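Long-range contacts in metallo-carboxypeptidase (Pseudomonas aeruginosa, PDB 4A39), which is a zinc-dependent carboxypeptidase of the M14 family that probably removes residues from the C-terminal ends of peptide or protein chains: residues F49-F54 with R119-E124; T151-R156 with N233-D238. One frame throughout, in Å; residues are numbered along the deposited sequence.

Contact 1: residues F49-F54 with R119-E124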
loop_
_atom_site.group_PDB
_atom_site.type_symbol
_atom_site.label_atom_id
_atom_site.label_comp_id
_atom_site.label_asym_id
_atom_site.label_seq_id
_atom_site.Cartn_x
_atom_site.Cartn_y
_atom_site.Cartn_z
ATOM N N PHE A 49 -1.236 -14.324 -7.176
ATOM C CA PHE A 49 0.042 -14.378 -6.494
ATOM C C PHE A 49 1.069 -13.516 -7.197
ATOM O O PHE A 49 0.989 -13.290 -8.407
ATOM C CB PHE A 49 0.575 -15.815 -6.316
ATOM C CG PHE A 49 1.052 -16.483 -7.582
ATOM C CD1 PHE A 49 2.376 -16.357 -7.999
ATOM C CD2 PHE A 49 0.204 -17.310 -8.308
ATOM C CE1 PHE A 49 2.846 -17.054 -9.113
ATOM C CE2 PHE A 49 0.662 -18.009 -9.420
ATOM C CZ PHE A 49 1.986 -17.885 -9.825
ATOM N N GLN A 50 1.999 -12.999 -6.403
ATOM C CA GLN A 50 3.102 -12.171 -6.881
ATOM C C GLN A 50 3.986 -11.873 -5.675
ATOM O O GLN A 50 5.207 -11.973 -5.756
ATOM C CB GLN A 50 2.601 -10.860 -7.493
ATOM C CG GLN A 50 3.709 -10.061 -8.182
ATOM C CD GLN A 50 3.609 -10.075 -9.702
ATOM O OE1 GLN A 50 2.860 -10.860 -10.286
ATOM N NE2 GLN A 50 4.376 -9.202 -10.349
ATOM N N TRP A 51 3.356 -11.510 -4.560
ATOM C CA TRP A 51 4.075 -11.218 -3.323
ATOM C C TRP A 51 4.764 -12.468 -2.782
ATOM O O TRP A 51 4.195 -13.556 -2.796
ATOM C CB TRP A 51 3.106 -10.659 -2.262
ATOM C CG TRP A 51 3.671 -10.650 -0.861
ATOM C CD1 TRP A 51 3.588 -11.654 0.066
ATOM C CD2 TRP A 51 4.462 -9.615 -0.260
ATOM N NE1 TRP A 51 4.280 -11.308 1.202
ATOM C CE2 TRP A 51 4.829 -10.063 1.029
ATOM C CE3 TRP A 51 4.901 -8.353 -0.688
ATOM C CZ2 TRP A 51 5.615 -9.293 1.897
ATOM C CZ3 TRP A 51 5.686 -7.587 0.176
ATOM C CH2 TRP A 51 6.033 -8.062 1.453
ATOM N N PHE A 52 6.006 -12.305 -2.336
ATOM C CA PHE A 52 6.770 -13.401 -1.751
ATOM C C PHE A 52 7.547 -12.822 -0.579
ATOM O O PHE A 52 7.819 -11.624 -0.539
ATOM C CB PHE A 52 7.724 -14.029 -2.786
ATOM C CG PHE A 52 8.766 -13.084 -3.325
ATOM C CD1 PHE A 52 9.975 -12.897 -2.661
ATOM C CD2 PHE A 52 8.542 -12.398 -4.515
ATOM C CE1 PHE A 52 10.950 -12.040 -3.177
ATOM C CE2 PHE A 52 9.504 -11.539 -5.042
ATOM C CZ PHE A 52 10.714 -11.359 -4.369
ATOM N N HIS A 53 7.880 -13.675 0.383
ATOM C CA HIS A 53 8.615 -13.258 1.571
ATOM C C HIS A 53 9.093 -14.523 2.273
ATOM O O HIS A 53 8.286 -15.331 2.725
ATOM C CB HIS A 53 7.687 -12.448 2.492
ATOM C CG HIS A 53 8.352 -11.917 3.725
ATOM N ND1 HIS A 53 7.646 -11.306 4.739
ATOM C CD2 HIS A 53 9.652 -11.901 4.110
ATOM C CE1 HIS A 53 8.479 -10.939 5.696
ATOM N NE2 HIS A 53 9.703 -11.287 5.339
ATOM N N PHE A 54 10.406 -14.702 2.355
ATOM C CA PHE A 54 10.958 -15.882 3.004
ATOM C C PHE A 54 12.293 -15.617 3.673
ATOM O O PHE A 54 12.957 -14.615 3.398
ATOM C CB PHE A 54 11.116 -17.042 2.005
ATOM C CG PHE A 54 12.014 -16.733 0.836
ATOM C CD1 PHE A 54 11.504 -16.129 -0.310
ATOM C CD2 PHE A 54 13.373 -17.055 0.878
ATOM C CE1 PHE A 54 12.331 -15.853 -1.401
ATOM C CE2 PHE A 54 14.208 -16.781 -0.209
ATOM C CZ PHE A 54 13.684 -16.179 -1.350
ATOM N N ARG A 119 16.744 -12.420 4.631
ATOM C CA ARG A 119 15.343 -12.499 4.241
ATOM C C ARG A 119 15.167 -11.819 2.884
ATOM O O ARG A 119 15.881 -10.869 2.571
ATOM C CB ARG A 119 14.439 -11.788 5.261
ATOM C CG ARG A 119 14.503 -12.314 6.689
ATOM C CD ARG A 119 15.330 -11.409 7.606
ATOM N NE ARG A 119 15.369 -11.945 8.963
ATOM C CZ ARG A 119 14.366 -11.868 9.828
ATOM N NH1 ARG A 119 13.236 -11.258 9.491
ATOM N NH2 ARG A 119 14.483 -12.432 11.023
ATOM N N PHE A 120 14.238 -12.328 2.076
ATOM C CA PHE A 120 13.924 -11.734 0.778
ATOM C C PHE A 120 12.427 -11.469 0.747
ATOM O O PHE A 120 11.642 -12.238 1.314
ATOM C CB PHE A 120 14.276 -12.670 -0.389
ATOM C CG PHE A 120 15.746 -12.877 -0.588
ATOM C CD1 PHE A 120 16.470 -12.017 -1.406
ATOM C CD2 PHE A 120 16.404 -13.942 0.017
ATOM C CE1 PHE A 120 17.825 -12.213 -1.622
ATOM C CE2 PHE A 120 17.761 -14.149 -0.194
ATOM C CZ PHE A 120 18.473 -13.282 -1.017
ATOM N N ALA A 121 12.034 -10.377 0.101
ATOM C CA ALA A 121 10.620 -10.039 -0.012
ATOM C C ALA A 121 10.367 -9.225 -1.271
ATOM O O ALA A 121 11.298 -8.673 -1.859
ATOM C CB ALA A 121 10.152 -9.265 1.218
ATOM N N TYR A 122 9.106 -9.152 -1.682
ATOM C CA TYR A 122 8.737 -8.412 -2.886
ATOM C C TYR A 122 8.821 -6.909 -2.614
ATOM O O TYR A 122 9.044 -6.109 -3.529
ATOM C CB TYR A 122 7.331 -8.832 -3.332
ATOM C CG TYR A 122 6.898 -8.318 -4.690
ATOM C CD1 TYR A 122 7.813 -8.189 -5.743
ATOM C CD2 TYR A 122 5.565 -7.994 -4.934
ATOM C CE1 TYR A 122 7.407 -7.747 -7.003
ATOM C CE2 TYR A 122 5.149 -7.553 -6.187
ATOM C CZ TYR A 122 6.072 -7.430 -7.217
ATOM O OH TYR A 122 5.659 -6.987 -8.457
ATOM N N PHE A 123 8.630 -6.539 -1.352
ATOM C CA PHE A 123 8.743 -5.150 -0.903
ATOM C C PHE A 123 8.996 -5.193 0.602
ATOM O O PHE A 123 8.679 -6.188 1.252
ATOM C CB PHE A 123 7.461 -4.348 -1.174
ATOM C CG PHE A 123 7.653 -2.855 -1.058
ATOM C CD1 PHE A 123 8.182 -2.127 -2.121
ATOM C CD2 PHE A 123 7.348 -2.187 0.125
ATOM C CE1 PHE A 123 8.405 -0.756 -2.002
ATOM C CE2 PHE A 123 7.568 -0.814 0.253
ATOM C CZ PHE A 123 8.098 -0.100 -0.813
ATOM N N GLU A 124 9.568 -4.126 1.155
ATOM C CA GLU A 124 9.830 -4.060 2.595
ATOM C C GLU A 124 8.498 -4.331 3.309
ATOM O O GLU A 124 7.584 -3.515 3.249
ATOM C CB GLU A 124 10.367 -2.670 2.953
ATOM C CG GLU A 124 10.826 -2.526 4.393
ATOM C CD GLU A 124 11.597 -1.240 4.646
ATOM O OE1 GLU A 124 11.768 -0.431 3.706
ATOM O OE2 GLU A 124 12.036 -1.043 5.795
#
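The aromatic rings here flank and extend from a short antiparallel beta ladder in the N-terminal domain of a cytosolic carboxypeptidase. Phe-54 carries CB of Phe-120 over one ring face, a CH-pi contact 4.0 Å from the centroid, and the two phenyl rings lie side by side, barely overlapping. Phe-52 likewise receives CB of Tyr-122 over one face, but the side chains cross at about a right angle and the ring planes meet obliquely. Trp-51 has N of Tyr-122 over one face, CB of Phe-123 at its edge, and a stack with His-184. The Tyr-122 ring has O of Gln-50 over one face and stacks with Phe-351; its side chain lies about 7 Å from that of the zinc ligand Glu-183, so this end of the domain adjoins the metal site. Phe-54 and Phe-120 form a hydrogen-bonded pair, linked both ways nearly along the C=O axes. His-53 and small Ala-121 make the non-hydrogen-bonded pair on the other face, the methyl leaving room for the imidazole. Beyond the ladder, Tyr-122 N still reaches Phe-52 O. Gln-50 bends at chi2 (108°), its OE1 held by Ser-75 and Tyr-77, and its NE2 donates in the amide plane to OH of Tyr-122 at 3.2 Å.

Contact 2: residues T151-R156 with N233-D238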
loop_
_atom_site.group_PDB
_atom_site.type_symbol
_atom_site.label_atom_id
_atom_site.label_comp_id
_atom_site.label_asym_id
_atom_site.label_seq_id
_atom_site.Cartn_x
_atom_site.Cartn_y
_atom_site.Cartn_z
ATOM N N THR A 151 -14.352 -5.662 11.938
ATOM C CA THR A 151 -13.858 -7.014 12.158
ATOM C C THR A 151 -13.698 -7.759 10.840
ATOM O O THR A 151 -14.640 -7.875 10.057
ATOM C CB THR A 151 -14.816 -7.793 13.076
ATOM O OG1 THR A 151 -14.960 -7.086 14.315
ATOM C CG2 THR A 151 -14.281 -9.186 13.355
ATOM N N SER A 152 -12.489 -8.258 10.599
ATOM C CA SER A 152 -12.196 -8.988 9.373
ATOM C C SER A 152 -12.852 -10.364 9.384
ATOM O O SER A 152 -13.365 -10.815 10.407
ATOM C CB SER A 152 -10.687 -9.159 9.213
ATOM O OG SER A 152 -10.193 -10.078 10.173
ATOM N N VAL A 153 -12.827 -11.033 8.240
ATOM C CA VAL A 153 -13.411 -12.361 8.130
ATOM C C VAL A 153 -12.892 -13.299 9.219
ATOM O O VAL A 153 -13.662 -14.064 9.813
ATOM C CB VAL A 153 -13.111 -12.974 6.747
ATOM C CG1 VAL A 153 -13.540 -14.432 6.718
ATOM C CG2 VAL A 153 -13.833 -12.184 5.668
ATOM N N GLN A 154 -11.593 -13.225 9.497
ATOM C CA GLN A 154 -10.989 -14.093 10.501
ATOM C C GLN A 154 -10.868 -13.496 11.904
ATOM O O GLN A 154 -10.132 -14.014 12.742
ATOM C CB GLN A 154 -9.622 -14.576 10.016
ATOM C CG GLN A 154 -9.684 -15.292 8.670
ATOM C CD GLN A 154 -8.377 -15.960 8.313
ATOM O OE1 GLN A 154 -7.311 -15.375 8.481
ATOM N NE2 GLN A 154 -8.452 -17.193 7.812
ATOM N N GLY A 155 -11.580 -12.402 12.157
ATOM C CA GLY A 155 -11.562 -11.807 13.485
ATOM C C GLY A 155 -10.410 -10.903 13.879
ATOM O O GLY A 155 -10.009 -10.889 15.042
ATOM N N ARG A 156 -9.869 -10.158 12.923
ATOM C CA ARG A 156 -8.787 -9.227 13.216
ATOM C C ARG A 156 -9.366 -7.811 13.162
ATOM O O ARG A 156 -10.320 -7.553 12.427
ATOM C CB ARG A 156 -7.651 -9.393 12.202
ATOM C CG ARG A 156 -6.949 -10.747 12.297
ATOM C CD ARG A 156 -5.683 -10.794 11.449
ATOM N NE ARG A 156 -4.933 -12.030 11.667
ATOM C CZ ARG A 156 -5.248 -13.208 11.133
ATOM N NH1 ARG A 156 -6.301 -13.322 10.334
ATOM N NH2 ARG A 156 -4.513 -14.277 11.411
ATOM N N ASN A 233 -8.890 -10.953 0.313
ATOM C CA ASN A 233 -9.046 -11.104 1.752
ATOM C C ASN A 233 -9.197 -12.602 2.002
ATOM O O ASN A 233 -9.077 -13.396 1.063
ATOM C CB ASN A 233 -10.248 -10.289 2.288
ATOM C CG ASN A 233 -11.614 -10.888 1.941
ATOM O OD1 ASN A 233 -11.739 -11.794 1.124
ATOM N ND2 ASN A 233 -12.658 -10.344 2.568
ATOM N N ALA A 234 -9.443 -12.991 3.247
ATOM C CA ALA A 234 -9.547 -14.408 3.589
ATOM C C ALA A 234 -10.589 -15.191 2.805
ATOM O O ALA A 234 -10.369 -16.361 2.495
ATOM C CB ALA A 234 -9.797 -14.570 5.092
ATOM N N ALA A 235 -11.713 -14.556 2.480
ATOM C CA ALA A 235 -12.780 -15.230 1.743
ATOM C C ALA A 235 -12.521 -15.302 0.239
ATOM O O ALA A 235 -13.328 -15.856 -0.509
ATOM C CB ALA A 235 -14.124 -14.535 2.009
ATOM N N GLY A 236 -11.397 -14.746 -0.202
ATOM C CA GLY A 236 -11.066 -14.770 -1.617
ATOM C C GLY A 236 -11.645 -13.631 -2.438
ATOM O O GLY A 236 -11.675 -13.701 -3.667
ATOM N N GLN A 237 -12.097 -12.577 -1.761
ATOM C CA GLN A 237 -12.679 -11.419 -2.432
ATOM C C GLN A 237 -11.672 -10.286 -2.631
ATOM O O GLN A 237 -10.896 -9.979 -1.729
ATOM C CB GLN A 237 -13.869 -10.898 -1.609
ATOM C CG GLN A 237 -14.502 -9.604 -2.119
ATOM C CD GLN A 237 -15.106 -9.755 -3.498
ATOM O OE1 GLN A 237 -15.814 -10.725 -3.771
ATOM N NE2 GLN A 237 -14.837 -8.792 -4.376
ATOM N N ASP A 238 -11.667 -9.696 -3.826
ATOM C CA ASP A 238 -10.800 -8.554 -4.122
ATOM C C ASP A 238 -11.577 -7.392 -3.505
ATOM O O ASP A 238 -12.607 -6.982 -4.040
ATOM C CB ASP A 238 -10.680 -8.339 -5.636
ATOM C CG ASP A 238 -9.762 -7.173 -6.001
ATOM O OD1 ASP A 238 -9.611 -6.240 -5.184
ATOM O OD2 ASP A 238 -9.200 -7.182 -7.118
#
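Ser-152 opens a type I beta turn that joins strand 144-151 to strand 157-163 as a hairpin loop and faces a second type I turn, Asn-233 to Gly-236. Its hydroxyl suits the corner: OG accepts the backbone N of Arg-156 at 2.8 Å and also bonds Asp-223. Val-153 follows, directed toward the other turn. Its CB lies 4.0 Å from CB of Ala-234, and CG2, anti to its own carbonyl carbon, extends to ND2 of Asn-233 at 3.8 Å and more loosely to CB of Ala-235. A branched, compact valine fills this place while the alanine methyls let the loops come close. In Gln-154, chi1 (-56°) sets CG 3.7 Å from CB of Ala-234, and the extended chain carries CD and NE2 past the same methyl. Gly-155 closes the turn with phi 81°, a backbone shape that suits glycine. Arg-156 comes last; its NH1 is salt-bridged to Asp-223, which also takes the N of Gln-154. Across the contact, Asn-233 braces its own turn: OD1 accepts Gln-237 N at 3.0 Å, from above the carbonyl plane, and ND2 donates to the backbone O of Arg-250 and to OE1 of Glu-253. The turns thus meet by van der Waals contact alone, methyls and a methylene with two amide groups alongside; polar bonding serves each loop and its neighbours, so the contact is light, burying 161 Å².

In the fold
Contact 1 comes first along the chain, in the N-terminal domain; contact 2 follows in the zinc carboxypeptidase domain. Their centres are 21 Å apart and the nearest atoms about 11 Å, so they do not touch. Contact 1 joins neighbouring strands 53-57 and 118-121 of the N-terminal sheet; contact 2 packs the loop between strands 144-151 and 157-163, at the edge of the catalytic-domain sheet, against the loop preceding helix 252-264. Contact 2 itself lies at the surface, but the far end of 233-238 carries Asp-238, whose OD1 bonds the zinc ligand His-180. The two are independent pieces of packing in two domains, with the zinc site in the catalytic one.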